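Local coordinates for protein aryl acylamidase (bacterium CSBL00001, PDB 4YJI) that probably hydrolyses aryl acylamides as a member of the amidase signature family, and here holds N-(4-hydroxyphenyl)acetamide in its pocket, at residues L82-F87 and G129-P134; Y136-T141 and D425-W430. The protein carries 1 engineered substitution. All coordinates share one frame; numbering follows the deposited sequence.

How the contacts relate
The two contacts come in series along the chain, with contact 1 closing before contact 2 opens. Contact 1 pairs strands 80-84 and 126-131 of a three-stranded mixed sheet. Contact 2 joins the loop that follows strand 126-131 to a distant loop ahead of helix 434-439. Their centres lie about 17 Å apart. Both are buried, and all four segments belong to the amidase family region. They touch directly where P134 packs on R139 and T141, and where L86 packs on Y136 and G137. Both also reach the bound N-(4-hydroxyphenyl)acetamide. The loop leaving edge strand 80-84 and the two loops of contact 2 thus line neighbouring parts of one ligand pocket.

Contact 1. Residues L82-F87 and G129-P134; sequences LMKDLF and GQTNSP. With TYL (N-(4-hydroxyphenyl)acetamide (tylenol)), chain C.
M83 and K84 pair with Q130 and T131 as neighbouring parallel strands. Three backbone bonds hold the ladder. M83 N donates to G129 O, and D85 N donates to T131 O. Between them T131 N donates to M83 O at 2.8 Å. M83 O also receives a CA-H...O contact from Q130 CA.

M83 and Q130 lie side by side on one face of the sheet and point the same way, with CG of M83 3.8 Å from CG of Q130. T131 is on the other face, and its methyl CG2 packs on L82 CB. L82 CD2 lies against the backbone of G129. Past the strand, L86 CD2 rests 3.6 Å from ligand atom C3.

Waters join the polar groups. One accepts from T131 OG1 and donates to L82 O. Another donates to D85 OD2 and accepts from S133 N. A third donates to Q130 OE1 and, weakly, to D85 OD2. The D85 carboxylate and Q130 amide lie nearly parallel, 15° apart, and this third water spans them. D85 OD2 also bonds T96 OG1, and Q130 NE2 bonds P94 O.

K84 runs out fully extended, with CG anti to the backbone N (chi1 178°). Its CE passes 3.8 Å from S133 OG, and NZ bonds the hydroxyls of S163, S164 and T182. The strand pairing therefore fixes the root of K84, and the hydroxyls fix its tip. This setting is consistent with K84 being the lysine of the Ser-cisSer-Lys triad of amidase signature enzymes.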
# COMPACT_ATOMS: atom_id res chain seq x y z
N LEU A 82 -5.72 9.92 5.80
CA LEU A 82 -5.15 9.33 7.00
C LEU A 82 -3.83 8.63 6.66
O LEU A 82 -3.66 8.14 5.52
CB LEU A 82 -6.11 8.34 7.65
CG LEU A 82 -7.35 8.88 8.37
CD1 LEU A 82 -8.49 9.12 7.39
CD2 LEU A 82 -7.76 7.92 9.47
N MET A 83 -2.92 8.58 7.63
CA MET A 83 -1.63 7.91 7.45
C MET A 83 -1.66 6.53 8.11
O MET A 83 -2.52 6.25 8.93
CB MET A 83 -0.48 8.74 8.05
CG MET A 83 -0.51 8.79 9.58
SD MET A 83 0.92 9.62 10.34
CE MET A 83 2.27 8.62 9.74
N LYS A 84 -0.70 5.68 7.76
CA LYS A 84 -0.62 4.31 8.27
C LYS A 84 0.15 4.23 9.58
O LYS A 84 1.22 4.83 9.71
CB LYS A 84 0.03 3.43 7.22
CG LYS A 84 0.25 1.98 7.61
CD LYS A 84 0.92 1.25 6.44
CE LYS A 84 1.19 -0.21 6.77
NZ LYS A 84 1.85 -0.88 5.60
N ASP A 85 -0.36 3.45 10.53
CA ASP A 85 0.33 3.24 11.81
C ASP A 85 1.39 2.12 11.71
O ASP A 85 1.26 1.07 12.34
CB ASP A 85 -0.70 2.91 12.90
CG ASP A 85 -0.06 2.71 14.27
OD1 ASP A 85 1.06 3.23 14.49
OD2 ASP A 85 -0.71 2.05 15.12
N LEU A 86 2.42 2.35 10.92
CA LEU A 86 3.55 1.44 10.84
C LEU A 86 4.82 2.26 10.61
O LEU A 86 5.01 2.83 9.53
CB LEU A 86 3.36 0.41 9.72
CG LEU A 86 4.54 -0.55 9.51
CD1 LEU A 86 4.87 -1.28 10.80
CD2 LEU A 86 4.25 -1.55 8.39
N PHE A 87 5.67 2.31 11.64
CA PHE A 87 6.79 3.25 11.69
C PHE A 87 6.32 4.67 11.41
O PHE A 87 7.03 5.47 10.81
CB PHE A 87 7.90 2.84 10.72
CG PHE A 87 8.54 1.51 11.05
CD1 PHE A 87 9.41 1.40 12.13
CD2 PHE A 87 8.25 0.38 10.31
CE1 PHE A 87 10.00 0.18 12.44
CE2 PHE A 87 8.83 -0.84 10.62
CZ PHE A 87 9.71 -0.94 11.69
N GLY A 129 -6.12 11.18 11.07
CA GLY A 129 -5.74 10.12 11.98
C GLY A 129 -4.86 9.05 11.35
O GLY A 129 -4.23 9.30 10.33
N GLN A 130 -4.81 7.88 11.97
CA GLN A 130 -3.96 6.77 11.53
C GLN A 130 -4.78 5.52 11.30
O GLN A 130 -5.80 5.31 11.96
CB GLN A 130 -2.88 6.46 12.56
CG GLN A 130 -1.92 7.58 12.84
CD GLN A 130 -0.95 7.21 13.94
OE1 GLN A 130 -1.29 6.44 14.84
NE2 GLN A 130 0.25 7.76 13.88
N THR A 131 -4.29 4.67 10.40
CA THR A 131 -4.99 3.44 10.04
C THR A 131 -4.25 2.19 10.51
O THR A 131 -3.03 2.20 10.71
CB THR A 131 -5.19 3.37 8.51
OG1 THR A 131 -3.93 3.52 7.85
CG2 THR A 131 -6.14 4.48 8.04
N ASN A 132 -5.01 1.11 10.69
CA ASN A 132 -4.52 -0.15 11.23
C ASN A 132 -3.55 -0.91 10.31
O ASN A 132 -3.70 -0.89 9.09
CB ASN A 132 -5.71 -1.04 11.57
CG ASN A 132 -5.40 -2.12 12.60
OD1 ASN A 132 -4.47 -1.99 13.39
ND2 ASN A 132 -6.19 -3.18 12.59
N SER A 133 -2.61 -1.60 10.94
CA SER A 133 -1.60 -2.43 10.29
C SER A 133 -1.30 -3.64 11.19
O SER A 133 -1.45 -3.55 12.41
CB SER A 133 -0.32 -1.62 10.03
OG SER A 133 0.80 -2.45 9.79
N PRO A 134 -0.87 -4.78 10.61
CA PRO A 134 -0.39 -5.88 11.46
C PRO A 134 0.96 -5.54 12.08
O PRO A 134 1.65 -4.65 11.58
CB PRO A 134 -0.24 -7.04 10.49
CG PRO A 134 0.11 -6.36 9.19
CD PRO A 134 -0.78 -5.13 9.19
C1 TYL C . 5.71 -4.23 5.30
C2 TYL C . 5.41 -2.90 5.03
C3 TYL C . 6.28 -1.90 5.44
C4 TYL C . 7.44 -2.25 6.14
C5 TYL C . 7.73 -3.58 6.42
C6 TYL C . 6.86 -4.57 6.01
N TYL C . 4.83 -5.26 4.90
C TYL C . 4.38 -5.42 3.60
CM TYL C . 3.44 -6.58 3.36
O4 TYL C . 8.33 -1.25 6.56
O TYL C . 4.73 -4.68 2.70
O HOH W 1 -3.50 5.34 5.77
O HOH W 2 -1.88 -0.33 13.80
O HOH W 3 -1.61 4.40 16.71

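Contact 2. Residues Y136-T141 and D425-W430; sequences YGFRGT and DPLIGW. With TYL (N-(4-hydroxyphenyl)acetamide (tylenol)), chain C.
F138 to T141 meet L427 and W430, while Y136 and G137 just before them lie along the ligand. Y136 O is 3.9 Å from ligand atom C6. G137 O accepts the amide N-H of the ligand at 2.7 Å, and the bond is nearly straight at 165°. A side chain on G137 would run into the ligand ring.

F138 is the centre of an inverse gamma turn, closed by a weak bond from R139 N to G137 O, the same oxygen that takes the ligand N-H. L427 CD1 comes to the edge of the F138 ring, 3.8 Å from F138 CD1, and also touches F138 O. The ring meets W359 as well.

R139 bends at chi3 and lays its guanidinium across L427. The methyl CD2 of L427 sits over one face, toward the rim, 3.8 Å from R139 NH2. R139 NH1 is held by T413 O. R139 CA makes a CA-H...O contact to L427 O.

L427 sits in an Asx turn: D425 OD1 accepts from L427 N. It also accepts from I428 N, which makes a wider Asx motif; the two donors reach it from opposite faces of the carboxylate plane. I428 CD1 extends to the ligand methyl CM at 4.0 Å.

G140 N donates to L427 O at 2.8 Å, nearly in line with the C=O bond. G140 O meets the edge of the W430 ring, 3.3 Å from CH2. A CB on G140 would clash with this ring. CG of W430 lies between the backbone N and the carbonyl carbon (chi1 47°). This helps turn the indole to P426, where NE1 donates to P426 O at 2.9 Å from above the carbonyl plane. Its ring also meets W194, nearly parallel. An alanine in place of W430 would probably leave P426 O without its indole donor and open a gap beside G140.

T141 CG2 makes a looser contact with W430 CZ2, and T141 OG1 bonds T413 O.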
# COMPACT_ATOMS: atom_id res chain seq x y z
N TYR A 136 4.58 -4.93 12.97
CA TYR A 136 5.79 -4.77 12.14
C TYR A 136 5.55 -4.97 10.65
O TYR A 136 6.50 -5.21 9.89
CB TYR A 136 6.90 -5.71 12.62
CG TYR A 136 7.72 -5.15 13.75
CD1 TYR A 136 8.53 -4.03 13.56
CD2 TYR A 136 7.72 -5.75 15.02
CE1 TYR A 136 9.30 -3.51 14.59
CE2 TYR A 136 8.49 -5.22 16.06
CZ TYR A 136 9.28 -4.11 15.84
OH TYR A 136 10.05 -3.56 16.84
N GLY A 137 4.30 -4.87 10.22
CA GLY A 137 3.93 -5.06 8.82
C GLY A 137 4.14 -6.48 8.32
O GLY A 137 4.12 -6.73 7.11
N PHE A 138 4.31 -7.43 9.24
CA PHE A 138 4.88 -8.72 8.85
C PHE A 138 3.84 -9.77 8.42
O PHE A 138 3.89 -10.91 8.87
CB PHE A 138 5.74 -9.28 10.00
CG PHE A 138 6.97 -10.03 9.54
CD1 PHE A 138 6.86 -11.29 8.99
CD2 PHE A 138 8.23 -9.47 9.67
CE1 PHE A 138 7.99 -11.99 8.56
CE2 PHE A 138 9.36 -10.16 9.25
CZ PHE A 138 9.23 -11.42 8.68
N ARG A 139 2.93 -9.37 7.53
CA ARG A 139 1.98 -10.27 6.87
C ARG A 139 1.11 -9.50 5.88
O ARG A 139 1.00 -8.27 5.97
CB ARG A 139 1.09 -11.00 7.89
CG ARG A 139 0.33 -10.09 8.83
CD ARG A 139 -0.41 -10.90 9.90
NE ARG A 139 0.53 -11.60 10.77
CZ ARG A 139 0.26 -12.72 11.44
NH1 ARG A 139 -0.95 -13.29 11.33
NH2 ARG A 139 1.20 -13.28 12.20
N GLY A 140 0.48 -10.24 4.96
CA GLY A 140 -0.37 -9.67 3.94
C GLY A 140 -1.83 -9.50 4.34
O GLY A 140 -2.69 -9.23 3.50
N THR A 141 -2.09 -9.66 5.64
CA THR A 141 -3.40 -9.41 6.23
C THR A 141 -3.28 -8.31 7.28
O THR A 141 -2.18 -8.01 7.75
CB THR A 141 -3.95 -10.66 6.90
OG1 THR A 141 -2.94 -11.22 7.75
CG2 THR A 141 -4.37 -11.68 5.85
N ASP A 425 3.89 -19.94 2.20
CA ASP A 425 4.02 -19.19 3.45
C ASP A 425 2.75 -18.37 3.70
O ASP A 425 2.37 -17.55 2.87
CB ASP A 425 5.26 -18.30 3.40
CG ASP A 425 5.52 -17.59 4.72
OD1 ASP A 425 4.78 -16.62 5.03
OD2 ASP A 425 6.46 -17.98 5.45
N PRO A 426 2.08 -18.60 4.84
CA PRO A 426 0.80 -17.93 5.09
C PRO A 426 0.94 -16.42 5.34
O PRO A 426 -0.05 -15.69 5.19
CB PRO A 426 0.27 -18.63 6.35
CG PRO A 426 1.47 -19.21 7.00
CD PRO A 426 2.41 -19.57 5.89
N LEU A 427 2.13 -15.96 5.70
CA LEU A 427 2.33 -14.53 5.97
C LEU A 427 2.47 -13.72 4.69
O LEU A 427 1.84 -12.66 4.54
CB LEU A 427 3.57 -14.31 6.84
CG LEU A 427 3.67 -15.03 8.18
CD1 LEU A 427 4.90 -14.54 8.96
CD2 LEU A 427 2.39 -14.87 9.00
N ILE A 428 3.29 -14.19 3.76
CA ILE A 428 3.66 -13.40 2.59
C ILE A 428 3.79 -14.22 1.29
O ILE A 428 3.87 -13.65 0.21
CB ILE A 428 5.01 -12.66 2.85
CG1 ILE A 428 5.17 -11.44 1.92
CG2 ILE A 428 6.20 -13.62 2.73
CD1 ILE A 428 4.22 -10.29 2.25
N GLY A 429 3.79 -15.55 1.37
CA GLY A 429 4.06 -16.38 0.20
C GLY A 429 3.16 -16.17 -1.01
O GLY A 429 3.59 -16.28 -2.16
N TRP A 430 1.89 -15.88 -0.73
CA TRP A 430 0.88 -15.66 -1.76
C TRP A 430 0.85 -14.21 -2.25
O TRP A 430 0.10 -13.87 -3.16
CB TRP A 430 -0.50 -16.06 -1.19
CG TRP A 430 -0.70 -15.47 0.18
CD1 TRP A 430 -0.25 -15.99 1.37
CD2 TRP A 430 -1.33 -14.23 0.49
NE1 TRP A 430 -0.58 -15.13 2.41
CE2 TRP A 430 -1.26 -14.06 1.89
CE3 TRP A 430 -1.97 -13.25 -0.28
CZ2 TRP A 430 -1.80 -12.94 2.54
CZ3 TRP A 430 -2.51 -12.15 0.36
CH2 TRP A 430 -2.42 -12.00 1.76
C1 TYL C . 5.71 -4.23 5.30
C2 TYL C . 5.41 -2.90 5.03
C3 TYL C . 6.28 -1.90 5.44
C4 TYL C . 7.44 -2.25 6.14
C5 TYL C . 7.73 -3.58 6.42
C6 TYL C . 6.86 -4.57 6.01
N TYL C . 4.83 -5.26 4.90
C TYL C . 4.38 -5.42 3.60
CM TYL C . 3.44 -6.58 3.36
O4 TYL C . 8.33 -1.25 6.56
O TYL C . 4.73 -4.68 2.70